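PDB 2PSB: YerB protein from Bacillus subtilis, which is a putative lipoprotein of the cell membrane that interacts with PcrA and whose molecular function is unknown. Local coordinates for residues Pro17-Arg31 against Tyr159-Gln171. Residues are numbered along the deposited sequence; the frame is centred on the assembly and turned at random.
Sequences PLTGLKTEQKVTERR and YKLKQETNPLLFQ
Arg31 and Lys160 meet through a charged side chain and a backbone carbonyl: Arg31 NH1 donates to Lys160 O at 3.0 Å, nearly straight (170° at the hydrogen), on a lone pair of the carbonyl and within the guanidinium plane. The arm reaches that far because CG stands anti to the backbone N (chi1 -175°) and the chain stays extended to NE, which bonds to Asp97 O. The Gln163 amide lies nearly parallel over one guanidinium face (planes 12° apart), and its CG rests 3.5 Å from Arg31 CG.

Backbone bonds hold the same end. Arg31 N donates to Leu161 O at 2.9 Å, a bond that belongs to the single beta bridge pairing Arg30 with Lys162. One water donates to both Arg31 O and Leu161 O. At the other end, Leu168 N donates to Pro17 O at 2.9 Å.

Apolar contacts flank that bond: Pro17 CB lies 4.1 Å from Pro167 CB, and Leu18 CD2 presses tightly on Leu168 CD1 at 3.3 Å. Gly20 CA sits over the Phe170 ring, 3.7 Å from its centroid, a CH-pi contact where any CB would collide with the ring.

Asp119 forms salt bridges with both Arg31 NH2 and Lys160 NZ, so the approach of Arg31 NH1 and Lys160 NZ, 3.4 Å apart, is probably compensated. A leucine in place of Arg31 would probably leave Lys160 O without this donor and Asp119 with one cation fewer. Chemically, two loops, the first with a 3-10 turn at residues 27-29, are joined by backbone bonds at separate points, with an arginine-to-carbonyl hydrogen bond at one end, where both cations share Asp119, and apolar contacts at the other.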
ATOM      1  N   PRO A  17       6.699  -8.731  11.970  1.00 31.97           N
ATOM      2  CA  PRO A  17       6.381  -9.547  10.792  1.00 30.97           C
ATOM      3  C   PRO A  17       6.551  -8.852   9.444  1.00 30.44           C
ATOM      4  O   PRO A  17       7.140  -9.396   8.517  1.00 25.40           O
ATOM      5  CB  PRO A  17       4.915  -9.936  11.016  1.00 30.50           C
ATOM      6  CG  PRO A  17       4.693  -9.731  12.479  1.00 29.78           C
ATOM      7  CD  PRO A  17       5.500  -8.531  12.796  1.00 30.83           C
ATOM      8  N   LEU A  18       6.026  -7.641   9.346  1.00 31.65           N
ATOM      9  CA  LEU A  18       6.057  -6.914   8.091  1.00 32.49           C
ATOM     10  C   LEU A  18       7.206  -5.947   7.872  1.00 32.46           C
ATOM     11  O   LEU A  18       7.294  -5.319   6.816  1.00 32.91           O
ATOM     12  CB  LEU A  18       4.715  -6.204   7.916  1.00 32.86           C
ATOM     13  CG  LEU A  18       3.528  -7.167   8.108  1.00 34.27           C
ATOM     14  CD1 LEU A  18       2.242  -6.489   7.675  1.00 36.51           C
ATOM     15  CD2 LEU A  18       3.752  -8.457   7.300  1.00 32.33           C
ATOM     16  N   THR A  19       8.105  -5.850   8.845  1.00 33.88           N
ATOM     17  CA  THR A  19       9.235  -4.943   8.715  1.00 35.48           C
ATOM     18  C   THR A  19      10.576  -5.623   8.991  1.00 35.91           C
ATOM     19  O   THR A  19      11.614  -5.214   8.462  1.00 36.44           O
ATOM     20  CB  THR A  19       9.081  -3.755   9.663  1.00 35.63           C
ATOM     21  OG1 THR A  19      10.000  -2.729   9.287  1.00 41.35           O
ATOM     22  CG2 THR A  19       9.376  -4.182  11.082  1.00 35.18           C
ATOM     23  N   GLY A  20      10.553  -6.656   9.826  1.00 35.01           N
ATOM     24  CA  GLY A  20      11.783  -7.355  10.142  1.00 36.81           C
ATOM     25  C   GLY A  20      12.605  -6.649  11.202  1.00 37.39           C
ATOM     26  O   GLY A  20      13.681  -7.118  11.572  1.00 38.65           O
ATOM     27  N   LEU A  21      12.103  -5.510  11.675  1.00 38.07           N
ATOM     28  CA  LEU A  21      12.768  -4.730  12.713  1.00 39.22           C
ATOM     29  C   LEU A  21      12.285  -5.217  14.072  1.00 41.66           C
ATOM     30  O   LEU A  21      11.151  -5.680  14.208  1.00 40.48           O
ATOM     31  CB  LEU A  21      12.439  -3.241  12.559  1.00 38.08           C
ATOM     32  CG  LEU A  21      13.275  -2.328  11.650  1.00 37.41           C
ATOM     33  CD1 LEU A  21      14.088  -3.109  10.654  1.00 34.83           C
ATOM     34  CD2 LEU A  21      12.333  -1.370  10.942  1.00 38.31           C
ATOM     35  N   LYS A  22      13.145  -5.110  15.076  1.00 45.31           N
ATOM     36  CA  LYS A  22      12.796  -5.553  16.419  1.00 47.54           C
ATOM     37  C   LYS A  22      11.685  -4.692  17.014  1.00 48.67           C
ATOM     38  O   LYS A  22      11.591  -3.497  16.730  1.00 48.44           O
ATOM     39  CB  LYS A  22      14.034  -5.511  17.328  1.00 49.04           C
ATOM     40  CG  LYS A  22      15.230  -6.320  16.811  1.00 50.81           C
ATOM     41  CD  LYS A  22      16.334  -6.428  17.865  1.00 52.36           C
ATOM     42  CE  LYS A  22      17.620  -7.038  17.304  1.00 53.63           C
ATOM     43  NZ  LYS A  22      17.482  -8.462  16.877  1.00 55.70           N
ATOM     44  N   THR A  23      10.840  -5.309  17.836  1.00 50.73           N
ATOM     45  CA  THR A  23       9.736  -4.604  18.484  1.00 53.64           C
ATOM     46  C   THR A  23       9.360  -5.253  19.807  1.00 54.37           C
ATOM     47  O   THR A  23       9.959  -6.239  20.224  1.00 52.70           O
ATOM     48  CB  THR A  23       8.462  -4.577  17.608  1.00 54.16           C
ATOM     49  OG1 THR A  23       8.147  -5.908  17.184  1.00 54.10           O
ATOM     50  CG2 THR A  23       8.657  -3.674  16.401  1.00 56.71           C
ATOM     51  N   GLU A  24       8.342  -4.692  20.449  1.00 56.24           N
ATOM     52  CA  GLU A  24       7.867  -5.187  21.724  1.00 58.20           C
ATOM     53  C   GLU A  24       6.908  -6.361  21.562  1.00 59.61           C
ATOM     54  O   GLU A  24       6.270  -6.521  20.523  1.00 59.44           O
ATOM     55  CB  GLU A  24       7.209  -4.042  22.482  1.00 60.48           C
ATOM     56  CG  GLU A  24       8.160  -2.872  22.691  1.00 63.30           C
ATOM     57  CD  GLU A  24       7.440  -1.571  22.977  1.00 64.49           C
ATOM     58  OE1 GLU A  24       6.655  -1.131  22.113  1.00 65.90           O
ATOM     59  OE2 GLU A  24       7.667  -0.986  24.057  1.00 64.70           O
ATOM     60  N   GLN A  25       6.817  -7.182  22.603  1.00 60.80           N
ATOM     61  CA  GLN A  25       5.969  -8.369  22.602  1.00 61.27           C
ATOM     62  C   GLN A  25       4.522  -8.122  22.169  1.00 60.91           C
ATOM     63  O   GLN A  25       3.963  -8.890  21.384  1.00 59.84           O
ATOM     64  CB  GLN A  25       5.975  -9.004  23.994  1.00 63.39           C
ATOM     65  CG  GLN A  25       5.992 -10.527  24.004  1.00 65.72           C
ATOM     66  CD  GLN A  25       4.895 -11.134  23.150  1.00 67.92           C
ATOM     67  OE1 GLN A  25       3.737 -10.714  23.213  1.00 69.13           O
ATOM     68  NE2 GLN A  25       5.251 -12.139  22.355  1.00 68.97           N
ATOM     69  N   LYS A  26       3.919  -7.051  22.677  1.00 59.76           N
ATOM     70  CA  LYS A  26       2.527  -6.745  22.362  1.00 58.89           C
ATOM     71  C   LYS A  26       2.218  -6.523  20.878  1.00 57.24           C
ATOM     72  O   LYS A  26       1.133  -6.870  20.417  1.00 56.34           O
ATOM     73  CB  LYS A  26       2.047  -5.533  23.181  1.00 59.80           C
ATOM     74  CG  LYS A  26       2.421  -4.173  22.618  1.00 60.36           C
ATOM     75  CD  LYS A  26       3.911  -3.924  22.680  1.00 61.61           C
ATOM     76  CE  LYS A  26       4.246  -2.595  22.032  1.00 61.79           C
ATOM     77  NZ  LYS A  26       3.835  -2.580  20.601  1.00 61.78           N
ATOM     78  N   VAL A  27       3.161  -5.953  20.134  1.00 55.11           N
ATOM     79  CA  VAL A  27       2.937  -5.704  18.717  1.00 54.87           C
ATOM     80  C   VAL A  27       2.845  -7.026  17.971  1.00 53.68           C
ATOM     81  O   VAL A  27       2.158  -7.135  16.960  1.00 53.39           O
ATOM     82  CB  VAL A  27       4.073  -4.863  18.097  1.00 55.63           C
ATOM     83  CG1 VAL A  27       5.348  -5.665  18.053  1.00 57.55           C
ATOM     84  CG2 VAL A  27       3.684  -4.408  16.704  1.00 55.95           C
ATOM     85  N   THR A  28       3.538  -8.029  18.495  1.00 53.08           N
ATOM     86  CA  THR A  28       3.563  -9.369  17.919  1.00 51.49           C
ATOM     87  C   THR A  28       2.171  -9.946  17.703  1.00 49.70           C
ATOM     88  O   THR A  28       1.986 -10.860  16.896  1.00 51.21           O
ATOM     89  CB  THR A  28       4.380 -10.323  18.828  1.00 51.66           C
ATOM     90  OG1 THR A  28       5.778 -10.080  18.625  1.00 52.48           O
ATOM     91  CG2 THR A  28       4.056 -11.777  18.536  1.00 51.97           C
ATOM     92  N   GLU A  29       1.188  -9.419  18.420  1.00 46.78           N
ATOM     93  CA  GLU A  29      -0.166  -9.916  18.272  1.00 43.94           C
ATOM     94  C   GLU A  29      -1.122  -8.901  17.674  1.00 40.25           C
ATOM     95  O   GLU A  29      -2.296  -9.191  17.488  1.00 38.64           O
ATOM     96  CB  GLU A  29      -0.686 -10.398  19.619  1.00 46.33           C
ATOM     97  CG  GLU A  29      -0.035 -11.683  20.076  1.00 50.84           C
ATOM     98  CD  GLU A  29      -0.268 -11.950  21.547  1.00 53.40           C
ATOM     99  OE1 GLU A  29       0.415 -11.319  22.384  1.00 53.41           O
ATOM    100  OE2 GLU A  29      -1.145 -12.780  21.863  1.00 55.22           O
ATOM    101  N   ARG A  30      -0.618  -7.711  17.366  1.00 37.57           N
ATOM    102  CA  ARG A  30      -1.463  -6.679  16.785  1.00 36.75           C
ATOM    103  C   ARG A  30      -1.830  -7.027  15.344  1.00 35.79           C
ATOM    104  O   ARG A  30      -0.965  -7.117  14.470  1.00 36.60           O
ATOM    105  CB  ARG A  30      -0.769  -5.324  16.833  1.00 36.66           C
ATOM    106  CG  ARG A  30      -1.693  -4.176  16.500  1.00 37.48           C
ATOM    107  CD  ARG A  30      -1.132  -2.869  17.036  1.00 38.18           C
ATOM    108  NE  ARG A  30       0.206  -2.629  16.520  1.00 38.26           N
ATOM    109  CZ  ARG A  30       1.029  -1.705  16.995  1.00 39.56           C
ATOM    110  NH1 ARG A  30       0.647  -0.929  18.006  1.00 40.49           N
ATOM    111  NH2 ARG A  30       2.238  -1.565  16.469  1.00 37.89           N
ATOM    112  N   ARG A  31      -3.119  -7.242  15.112  1.00 33.53           N
ATOM    113  CA  ARG A  31      -3.615  -7.584  13.788  1.00 32.12           C
ATOM    114  C   ARG A  31      -3.363  -6.459  12.787  1.00 31.12           C
ATOM    115  O   ARG A  31      -3.540  -5.284  13.102  1.00 29.88           O
ATOM    116  CB  ARG A  31      -5.113  -7.869  13.858  1.00 30.50           C
ATOM    117  CG  ARG A  31      -5.693  -8.352  12.562  1.00 30.25           C
ATOM    118  CD  ARG A  31      -7.134  -8.731  12.723  1.00 31.07           C
ATOM    119  NE  ARG A  31      -7.696  -9.239  11.475  1.00 32.50           N
ATOM    120  CZ  ARG A  31      -8.974  -9.539  11.305  1.00 34.36           C
ATOM    121  NH1 ARG A  31      -9.822  -9.378  12.306  1.00 31.10           N
ATOM    122  NH2 ARG A  31      -9.401 -10.001  10.137  1.00 33.68           N
ATOM    123  N   TYR A 159     -14.771  -7.688  15.626  1.00 45.51           N
ATOM    124  CA  TYR A 159     -13.589  -8.040  14.853  1.00 43.53           C
ATOM    125  C   TYR A 159     -12.443  -8.254  15.819  1.00 42.42           C
ATOM    126  O   TYR A 159     -12.253  -7.466  16.750  1.00 41.32           O
ATOM    127  CB  TYR A 159     -13.202  -6.917  13.877  1.00 42.66           C
ATOM    128  CG  TYR A 159     -14.169  -6.686  12.733  1.00 42.48           C
ATOM    129  CD1 TYR A 159     -14.940  -7.727  12.226  1.00 42.31           C
ATOM    130  CD2 TYR A 159     -14.263  -5.436  12.114  1.00 41.82           C
ATOM    131  CE1 TYR A 159     -15.775  -7.539  11.133  1.00 41.87           C
ATOM    132  CE2 TYR A 159     -15.100  -5.237  11.011  1.00 42.60           C
ATOM    133  CZ  TYR A 159     -15.853  -6.298  10.526  1.00 43.02           C
ATOM    134  OH  TYR A 159     -16.675  -6.137   9.423  1.00 42.63           O
ATOM    135  N   LYS A 160     -11.688  -9.325  15.610  1.00 41.14           N
ATOM    136  CA  LYS A 160     -10.539  -9.607  16.455  1.00 41.29           C
ATOM    137  C   LYS A 160      -9.456  -8.574  16.146  1.00 40.67           C
ATOM    138  O   LYS A 160      -9.186  -8.273  14.982  1.00 40.74           O
ATOM    139  CB  LYS A 160     -10.021 -11.023  16.192  1.00 41.66           C
ATOM    140  CG  LYS A 160     -10.242 -11.503  14.775  1.00 44.11           C
ATOM    141  CD  LYS A 160     -11.419 -12.460  14.704  1.00 45.36           C
ATOM    142  CE  LYS A 160     -12.047 -12.454  13.315  1.00 44.03           C
ATOM    143  NZ  LYS A 160     -12.693 -11.141  13.038  1.00 42.12           N
ATOM    144  N   LEU A 161      -8.851  -8.026  17.192  1.00 40.08           N
ATOM    145  CA  LEU A 161      -7.811  -7.016  17.039  1.00 40.24           C
ATOM    146  C   LEU A 161      -6.429  -7.607  17.230  1.00 39.91           C
ATOM    147  O   LEU A 161      -5.426  -6.973  16.930  1.00 39.19           O
ATOM    148  CB  LEU A 161      -8.024  -5.885  18.051  1.00 40.85           C
ATOM    149  CG  LEU A 161      -9.197  -4.933  17.801  1.00 41.72           C
ATOM    150  CD1 LEU A 161      -9.465  -4.090  19.036  1.00 41.44           C
ATOM    151  CD2 LEU A 161      -8.866  -4.045  16.606  1.00 42.34           C
ATOM    152  N   LYS A 162      -6.379  -8.826  17.743  1.00 40.85           N
ATOM    153  CA  LYS A 162      -5.106  -9.482  17.970  1.00 42.52           C
ATOM    154  C   LYS A 162      -5.028 -10.800  17.255  1.00 40.74           C
ATOM    155  O   LYS A 162      -5.951 -11.594  17.300  1.00 42.14           O
ATOM    156  CB  LYS A 162      -4.856  -9.710  19.466  1.00 44.46           C
ATOM    157  CG  LYS A 162      -4.431  -8.461  20.212  1.00 46.76           C
ATOM    158  CD  LYS A 162      -3.902  -8.795  21.595  1.00 48.22           C
ATOM    159  CE  LYS A 162      -3.534  -7.530  22.354  1.00 51.11           C
ATOM    160  NZ  LYS A 162      -2.500  -6.714  21.647  1.00 50.86           N
ATOM    161  N   GLN A 163      -3.914 -11.007  16.572  1.00 42.66           N
ATOM    162  CA  GLN A 163      -3.649 -12.245  15.859  1.00 43.23           C
ATOM    163  C   GLN A 163      -2.208 -12.168  15.400  1.00 43.15           C
ATOM    164  O   GLN A 163      -1.646 -11.082  15.272  1.00 43.17           O
ATOM    165  CB  GLN A 163      -4.576 -12.421  14.650  1.00 42.77           C
ATOM    166  CG  GLN A 163      -4.367 -11.440  13.523  1.00 45.03           C
ATOM    167  CD  GLN A 163      -5.037 -11.892  12.232  1.00 47.81           C
ATOM    168  OE1 GLN A 163      -6.207 -12.301  12.231  1.00 46.60           O
ATOM    169  NE2 GLN A 163      -4.299 -11.808  11.118  1.00 46.73           N
ATOM    170  N   GLU A 164      -1.601 -13.323  15.185  1.00 43.74           N
ATOM    171  CA  GLU A 164      -0.228 -13.357  14.727  1.00 45.99           C
ATOM    172  C   GLU A 164      -0.266 -13.550  13.220  1.00 44.53           C
ATOM    173  O   GLU A 164      -1.079 -14.322  12.709  1.00 45.37           O
ATOM    174  CB  GLU A 164       0.521 -14.508  15.401  1.00 48.74           C
ATOM    175  CG  GLU A 164       0.558 -14.393  16.919  1.00 54.72           C
ATOM    176  CD  GLU A 164       1.001 -15.677  17.605  1.00 57.94           C
ATOM    177  OE1 GLU A 164       2.149 -16.117  17.376  1.00 59.78           O
ATOM    178  OE2 GLU A 164       0.192 -16.245  18.372  1.00 58.62           O
ATOM    179  N   THR A 165       0.598 -12.839  12.507  1.00 42.26           N
ATOM    180  CA  THR A 165       0.637 -12.962  11.061  1.00 40.75           C
ATOM    181  C   THR A 165       1.998 -13.517  10.642  1.00 39.21           C
ATOM    182  O   THR A 165       3.028 -13.187  11.243  1.00 36.65           O
ATOM    183  CB  THR A 165       0.340 -11.591  10.371  1.00 39.95           C
ATOM    184  OG1 THR A 165       1.524 -11.077   9.761  1.00 41.98           O
ATOM    185  CG2 THR A 165      -0.170 -10.579  11.392  1.00 39.88           C
ATOM    186  N   ASN A 166       1.999 -14.393   9.638  1.00 38.90           N
ATOM    187  CA  ASN A 166       3.248 -14.980   9.167  1.00 38.67           C
ATOM    188  C   ASN A 166       4.119 -13.866   8.596  1.00 36.97           C
ATOM    189  O   ASN A 166       3.700 -13.128   7.697  1.00 36.74           O
ATOM    190  CB  ASN A 166       2.986 -16.050   8.104  1.00 41.25           C
ATOM    191  CG  ASN A 166       4.201 -16.938   7.862  1.00 44.76           C
ATOM    192  OD1 ASN A 166       4.716 -17.563   8.793  1.00 48.61           O
ATOM    193  ND2 ASN A 166       4.670 -16.992   6.616  1.00 45.56           N
ATOM    194  N   PRO A 167       5.343 -13.723   9.122  1.00 35.19           N
ATOM    195  CA  PRO A 167       6.285 -12.690   8.679  1.00 33.54           C
ATOM    196  C   PRO A 167       6.769 -12.821   7.247  1.00 33.91           C
ATOM    197  O   PRO A 167       6.695 -13.889   6.642  1.00 34.44           O
ATOM    198  CB  PRO A 167       7.435 -12.830   9.670  1.00 32.90           C
ATOM    199  CG  PRO A 167       7.433 -14.289   9.970  1.00 33.68           C
ATOM    200  CD  PRO A 167       5.956 -14.583  10.150  1.00 33.45           C
ATOM    201  N   LEU A 168       7.259 -11.711   6.710  1.00 32.74           N
ATOM    202  CA  LEU A 168       7.816 -11.702   5.375  1.00 32.95           C
ATOM    203  C   LEU A 168       9.234 -12.244   5.501  1.00 31.59           C
ATOM    204  O   LEU A 168       9.691 -12.559   6.602  1.00 30.91           O
ATOM    205  CB  LEU A 168       7.844 -10.276   4.813  1.00 32.31           C
ATOM    206  CG  LEU A 168       6.556  -9.756   4.169  1.00 30.37           C
ATOM    207  CD1 LEU A 168       5.335 -10.218   4.941  1.00 32.55           C
ATOM    208  CD2 LEU A 168       6.628  -8.238   4.111  1.00 32.07           C
ATOM    209  N   LEU A 169       9.917 -12.356   4.373  1.00 32.47           N
ATOM    210  CA  LEU A 169      11.275 -12.858   4.346  1.00 33.59           C
ATOM    211  C   LEU A 169      12.225 -11.676   4.252  1.00 35.38           C
ATOM    212  O   LEU A 169      12.145 -10.877   3.313  1.00 34.79           O
ATOM    213  CB  LEU A 169      11.480 -13.780   3.141  1.00 33.31           C
ATOM    214  CG  LEU A 169      12.860 -14.430   3.003  1.00 33.92           C
ATOM    215  CD1 LEU A 169      13.083 -15.395   4.163  1.00 30.28           C
ATOM    216  CD2 LEU A 169      12.965 -15.165   1.665  1.00 32.59           C
ATOM    217  N   PHE A 170      13.128 -11.581   5.223  1.00 36.07           N
ATOM    218  CA  PHE A 170      14.096 -10.491   5.280  1.00 37.90           C
ATOM    219  C   PHE A 170      15.530 -11.008   5.239  1.00 41.27           C
ATOM    220  O   PHE A 170      15.782 -12.180   5.527  1.00 42.49           O
ATOM    221  CB  PHE A 170      13.876  -9.678   6.557  1.00 33.07           C
ATOM    222  CG  PHE A 170      12.585  -8.917   6.567  1.00 34.42           C
ATOM    223  CD1 PHE A 170      12.448  -7.750   5.818  1.00 32.89           C
ATOM    224  CD2 PHE A 170      11.486  -9.386   7.276  1.00 33.18           C
ATOM    225  CE1 PHE A 170      11.234  -7.064   5.771  1.00 31.66           C
ATOM    226  CE2 PHE A 170      10.265  -8.706   7.238  1.00 31.87           C
ATOM    227  CZ  PHE A 170      10.140  -7.547   6.484  1.00 30.96           C
ATOM    228  N   GLN A 171      16.463 -10.133   4.877  1.00 42.74           N
ATOM    229  CA  GLN A 171      17.868 -10.511   4.813  1.00 47.43           C
ATOM    230  C   GLN A 171      18.661  -9.998   6.017  1.00 50.32           C
ATOM    231  O   GLN A 171      18.109  -9.371   6.922  1.00 49.56           O
ATOM    232  CB  GLN A 171      18.500  -9.994   3.521  1.00 47.84           C
ATOM    233  CG  GLN A 171      18.390  -8.502   3.331  1.00 50.21           C
ATOM    234  CD  GLN A 171      19.311  -7.994   2.248  1.00 51.21           C
ATOM    235  OE1 GLN A 171      20.529  -8.136   2.340  1.00 51.67           O
ATOM    236  NE2 GLN A 171      18.737  -7.397   1.213  1.00 52.49           N
TER
HETATM  237  O   HOH W   1      -4.999  -4.263  15.563  1.00 32.23           O